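Local coordinates for alpha-1,4-endofucoidanase (Mariniflexile fucanivorans, PDB 6DLH), which hydrolyses alpha-1,4-linked fucose chains within fucoidan as a family 107 endo-acting glycoside hydrolase, consistent with a retaining mechanism, at residues 341-352 with 377-387. Residues are numbered along the deposited sequence; the frame is centred on the assembly and turned at random.
Sequences HFFPKQSTTSWN and GITWGTPLVRT
W380 offers one indole face to P344, whose CG lies 3.5 Å from the centroid of the six-membered ring in a CH-pi contact. I378 CG2 meets that same face and also packs on P344 CD, 3.6 Å away, while the backbone of K345 borders the ring edge. Proline suits this place because its rigid ring, set roughly at right angles to the indole, directs CG onto the face; its CB meanwhile covers a face of F342. F343, a flat apolar ring, turns its edge to T379 O and takes W351 CD1 over a face. With CG anti to the backbone N (chi1 158°), the H341 ring's end swings back toward 377-379, and histidine suits a buried hydroxyl: NE2 donates to T379 OG1, 2.8 Å away, in the ring plane and almost straight (176°). T291 holds ND1, and Y80 and E145 also bond the T379 hydroxyl, so three bonds meet there.

Parallel pairing is carried by F342 N to G377 O (2.9 Å) and T379 N to F342 O (3.0 Å). Beyond the strands, G381 N bonds P344 O (2.8 Å) and G381 O accepts from Q346 N; glycine suits this spot, closely faced by W351, P344 and K345 backbone. Farther on, L384 N reaches N352 O (2.9 Å).

Strands 341-342 and 377-379, joined by a beta-alpha-beta crossover through helix 361-372, are neighbours in the catalytic domain's parallel sheet, consistent with a beta/alpha barrel. Strand 46-49 flanks 377-379, and helix 399-415 packs against Q346 and P383.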
loop_
_atom_site.group_PDB
_atom_site.type_symbol
_atom_site.label_atom_id
_atom_site.label_comp_id
_atom_site.label_asym_id
_atom_site.label_seq_id
_atom_site.Cartn_x
_atom_site.Cartn_y
_atom_site.Cartn_z
ATOM N N HIS A 341 -18.072 -15.808 2.236
ATOM C CA HIS A 341 -16.745 -15.302 2.539
ATOM C C HIS A 341 -16.771 -14.505 3.841
ATOM O O HIS A 341 -17.745 -13.822 4.139
ATOM C CB HIS A 341 -16.201 -14.495 1.349
ATOM C CG HIS A 341 -15.126 -13.525 1.709
ATOM N ND1 HIS A 341 -15.406 -12.251 2.175
ATOM C CD2 HIS A 341 -13.783 -13.634 1.680
ATOM C CE1 HIS A 341 -14.276 -11.615 2.413
ATOM N NE2 HIS A 341 -13.266 -12.439 2.107
ATOM N N PHE A 342 -15.669 -14.582 4.592
ATOM C CA PHE A 342 -15.580 -14.006 5.926
ATOM C C PHE A 342 -14.388 -13.050 5.956
ATOM O O PHE A 342 -13.350 -13.365 5.372
ATOM C CB PHE A 342 -15.493 -15.151 6.946
ATOM C CG PHE A 342 -15.554 -14.786 8.412
ATOM C CD1 PHE A 342 -16.241 -13.665 8.855
ATOM C CD2 PHE A 342 -14.959 -15.602 9.363
ATOM C CE1 PHE A 342 -16.302 -13.352 10.208
ATOM C CE2 PHE A 342 -15.029 -15.299 10.715
ATOM C CZ PHE A 342 -15.708 -14.179 11.138
ATOM N N PHE A 343 -14.557 -11.892 6.628
ATOM C CA PHE A 343 -13.496 -10.906 6.810
ATOM C C PHE A 343 -13.199 -10.684 8.294
ATOM O O PHE A 343 -13.406 -9.591 8.817
ATOM C CB PHE A 343 -13.835 -9.583 6.109
ATOM C CG PHE A 343 -12.686 -8.617 5.925
ATOM C CD1 PHE A 343 -11.381 -8.968 6.253
ATOM C CD2 PHE A 343 -12.906 -7.356 5.394
ATOM C CE1 PHE A 343 -10.330 -8.083 6.060
ATOM C CE2 PHE A 343 -11.853 -6.475 5.182
ATOM C CZ PHE A 343 -10.568 -6.832 5.528
ATOM N N PRO A 344 -12.639 -11.685 9.012
ATOM C CA PRO A 344 -12.348 -11.540 10.444
ATOM C C PRO A 344 -11.043 -10.789 10.711
ATOM O O PRO A 344 -10.268 -10.539 9.788
ATOM C CB PRO A 344 -12.203 -13.004 10.887
ATOM C CG PRO A 344 -11.594 -13.686 9.674
ATOM C CD PRO A 344 -12.234 -13.000 8.481
ATOM N N LYS A 345 -10.816 -10.433 11.982
ATOM C CA LYS A 345 -9.561 -9.845 12.430
ATOM C C LYS A 345 -8.789 -10.876 13.245
ATOM O O LYS A 345 -9.377 -11.568 14.070
ATOM C CB LYS A 345 -9.773 -8.708 13.439
ATOM C CG LYS A 345 -10.957 -7.790 13.213
ATOM C CD LYS A 345 -11.138 -6.830 14.370
ATOM C CE LYS A 345 -12.577 -6.378 14.509
ATOM N NZ LYS A 345 -12.681 -5.167 15.356
ATOM N N GLN A 346 -7.466 -10.906 13.060
ATOM C CA GLN A 346 -6.609 -11.859 13.746
ATOM C C GLN A 346 -6.181 -11.322 15.114
ATOM O O GLN A 346 -6.033 -12.100 16.051
ATOM C CB GLN A 346 -5.401 -12.199 12.867
ATOM C CG GLN A 346 -4.474 -13.252 13.465
ATOM C CD GLN A 346 -3.446 -13.700 12.457
ATOM O OE1 GLN A 346 -3.247 -13.070 11.412
ATOM N NE2 GLN A 346 -2.793 -14.813 12.758
ATOM N N SER A 347 -5.984 -9.998 15.215
ATOM C CA SER A 347 -5.597 -9.354 16.463
ATOM C C SER A 347 -6.847 -8.983 17.254
ATOM O O SER A 347 -7.951 -9.024 16.713
ATOM C CB SER A 347 -4.785 -8.116 16.218
ATOM O OG SER A 347 -5.637 -6.974 16.100
ATOM N N THR A 348 -6.639 -8.567 18.511
ATOM C CA THR A 348 -7.715 -8.140 19.394
ATOM C C THR A 348 -8.161 -6.710 19.087
ATOM O O THR A 348 -9.142 -6.245 19.659
ATOM C CB THR A 348 -7.299 -8.224 20.875
ATOM O OG1 THR A 348 -6.153 -7.392 21.060
ATOM C CG2 THR A 348 -6.981 -9.624 21.350
ATOM N N THR A 349 -7.457 -5.994 18.202
ATOM C CA THR A 349 -7.645 -4.549 18.167
ATOM C C THR A 349 -8.141 -4.039 16.812
ATOM O O THR A 349 -9.047 -3.210 16.773
ATOM C CB THR A 349 -6.436 -3.797 18.745
ATOM O OG1 THR A 349 -5.275 -4.234 18.041
ATOM C CG2 THR A 349 -6.251 -4.036 20.230
ATOM N N SER A 350 -7.542 -4.490 15.705
ATOM C CA SER A 350 -7.939 -3.965 14.406
ATOM C C SER A 350 -7.695 -5.000 13.313
ATOM O O SER A 350 -7.219 -6.096 13.598
ATOM C CB SER A 350 -7.243 -2.666 14.104
ATOM O OG SER A 350 -5.854 -2.870 13.960
ATOM N N TRP A 351 -8.034 -4.639 12.070
ATOM C CA TRP A 351 -7.910 -5.556 10.945
ATOM C C TRP A 351 -6.460 -5.676 10.479
ATOM O O TRP A 351 -6.067 -6.730 10.004
ATOM C CB TRP A 351 -8.853 -5.186 9.789
ATOM C CG TRP A 351 -10.214 -5.812 9.902
ATOM C CD1 TRP A 351 -10.590 -7.048 9.459
ATOM C CD2 TRP A 351 -11.376 -5.243 10.537
ATOM N NE1 TRP A 351 -11.900 -7.290 9.777
ATOM C CE2 TRP A 351 -12.412 -6.201 10.433
ATOM C CE3 TRP A 351 -11.638 -4.031 11.195
ATOM C CZ2 TRP A 351 -13.691 -5.976 10.945
ATOM C CZ3 TRP A 351 -12.905 -3.807 11.696
ATOM C CH2 TRP A 351 -13.917 -4.768 11.572
ATOM N N ASN A 352 -5.667 -4.606 10.604
ATOM C CA ASN A 352 -4.426 -4.525 9.848
ATOM C C ASN A 352 -3.211 -4.431 10.770
ATOM O O ASN A 352 -2.074 -4.410 10.299
ATOM C CB ASN A 352 -4.449 -3.366 8.848
ATOM C CG ASN A 352 -4.414 -2.013 9.527
ATOM O OD1 ASN A 352 -4.987 -1.839 10.599
ATOM N ND2 ASN A 352 -3.753 -1.049 8.911
ATOM N N GLY A 377 -14.451 -18.841 1.735
ATOM C CA GLY A 377 -13.166 -18.160 1.733
ATOM C C GLY A 377 -13.050 -17.202 2.908
ATOM O O GLY A 377 -14.067 -16.753 3.440
ATOM N N ILE A 378 -11.806 -16.925 3.312
ATOM C CA ILE A 378 -11.535 -16.039 4.432
ATOM C C ILE A 378 -10.387 -15.101 4.071
ATOM O O ILE A 378 -9.287 -15.554 3.746
ATOM C CB ILE A 378 -11.225 -16.829 5.722
ATOM C CG1 ILE A 378 -12.399 -17.720 6.144
ATOM C CG2 ILE A 378 -10.830 -15.857 6.832
ATOM C CD1 ILE A 378 -12.087 -18.642 7.306
ATOM N N THR A 379 -10.668 -13.790 4.124
ATOM C CA THR A 379 -9.619 -12.790 4.184
ATOM C C THR A 379 -9.305 -12.528 5.651
ATOM O O THR A 379 -10.061 -11.837 6.321
ATOM C CB THR A 379 -10.053 -11.456 3.563
ATOM O OG1 THR A 379 -10.580 -11.694 2.260
ATOM C CG2 THR A 379 -8.911 -10.468 3.466
ATOM N N TRP A 380 -8.204 -13.090 6.157
ATOM C CA TRP A 380 -7.817 -12.742 7.512
ATOM C C TRP A 380 -7.306 -11.310 7.522
ATOM O O TRP A 380 -6.491 -10.933 6.682
ATOM C CB TRP A 380 -6.774 -13.716 8.076
ATOM C CG TRP A 380 -7.412 -14.927 8.682
ATOM C CD1 TRP A 380 -7.489 -16.180 8.142
ATOM C CD2 TRP A 380 -8.121 -14.976 9.931
ATOM N NE1 TRP A 380 -8.164 -17.017 8.990
ATOM C CE2 TRP A 380 -8.572 -16.302 10.090
ATOM C CE3 TRP A 380 -8.392 -14.037 10.933
ATOM C CZ2 TRP A 380 -9.271 -16.709 11.225
ATOM C CZ3 TRP A 380 -9.086 -14.436 12.052
ATOM C CH2 TRP A 380 -9.525 -15.754 12.184
ATOM N N GLY A 381 -7.814 -10.527 8.477
ATOM C CA GLY A 381 -7.176 -9.275 8.830
ATOM C C GLY A 381 -5.897 -9.577 9.600
ATOM O O GLY A 381 -5.937 -9.705 10.823
ATOM N N THR A 382 -4.786 -9.695 8.859
ATOM C CA THR A 382 -3.481 -10.069 9.382
ATOM C C THR A 382 -2.732 -8.815 9.811
ATOM O O THR A 382 -2.536 -7.914 9.004
ATOM C CB THR A 382 -2.666 -10.822 8.316
ATOM O OG1 THR A 382 -2.613 -10.024 7.126
ATOM C CG2 THR A 382 -3.234 -12.188 7.991
ATOM N N PRO A 383 -2.266 -8.719 11.079
ATOM C CA PRO A 383 -1.615 -7.500 11.571
ATOM C C PRO A 383 -0.137 -7.345 11.196
ATOM O O PRO A 383 0.667 -8.268 11.348
ATOM C CB PRO A 383 -1.721 -7.661 13.096
ATOM C CG PRO A 383 -1.671 -9.163 13.321
ATOM C CD PRO A 383 -2.363 -9.764 12.111
ATOM N N LEU A 384 0.215 -6.143 10.724
ATOM C CA LEU A 384 1.601 -5.762 10.529
ATOM C C LEU A 384 2.091 -5.084 11.806
ATOM O O LEU A 384 1.282 -4.662 12.631
ATOM C CB LEU A 384 1.685 -4.818 9.328
ATOM C CG LEU A 384 1.077 -5.348 8.033
ATOM C CD1 LEU A 384 1.103 -4.277 6.950
ATOM C CD2 LEU A 384 1.784 -6.621 7.568
ATOM N N VAL A 385 3.414 -4.964 11.953
ATOM C CA VAL A 385 4.006 -4.462 13.187
ATOM C C VAL A 385 3.689 -2.975 13.402
ATOM O O VAL A 385 3.318 -2.586 14.506
ATOM C CB VAL A 385 5.518 -4.763 13.242
ATOM C CG1 VAL A 385 6.252 -3.924 14.287
ATOM C CG2 VAL A 385 5.776 -6.249 13.456
ATOM N N ARG A 386 3.862 -2.142 12.365
ATOM C CA ARG A 386 3.609 -0.713 12.478
ATOM C C ARG A 386 3.189 -0.170 11.114
ATOM O O ARG A 386 3.977 -0.133 10.167
ATOM C CB ARG A 386 4.846 0.002 13.037
ATOM C CG ARG A 386 4.576 1.395 13.592
ATOM C CD ARG A 386 5.834 2.165 13.962
ATOM N NE ARG A 386 6.649 1.493 14.961
ATOM C CZ ARG A 386 7.877 1.033 14.759
ATOM N NH1 ARG A 386 8.564 1.391 13.687
ATOM N NH2 ARG A 386 8.412 0.200 15.630
ATOM N N THR A 387 1.934 0.268 11.021
ATOM C CA THR A 387 1.340 0.535 9.722
ATOM C C THR A 387 1.440 2.011 9.336
ATOM O O THR A 387 1.321 2.338 8.159
ATOM C CB THR A 387 -0.111 0.041 9.681
ATOM O OG1 THR A 387 -0.785 0.659 10.779
ATOM C CG2 THR A 387 -0.217 -1.468 9.758
HETATM O O HOH W 1 -5.492 -8.036 12.991
#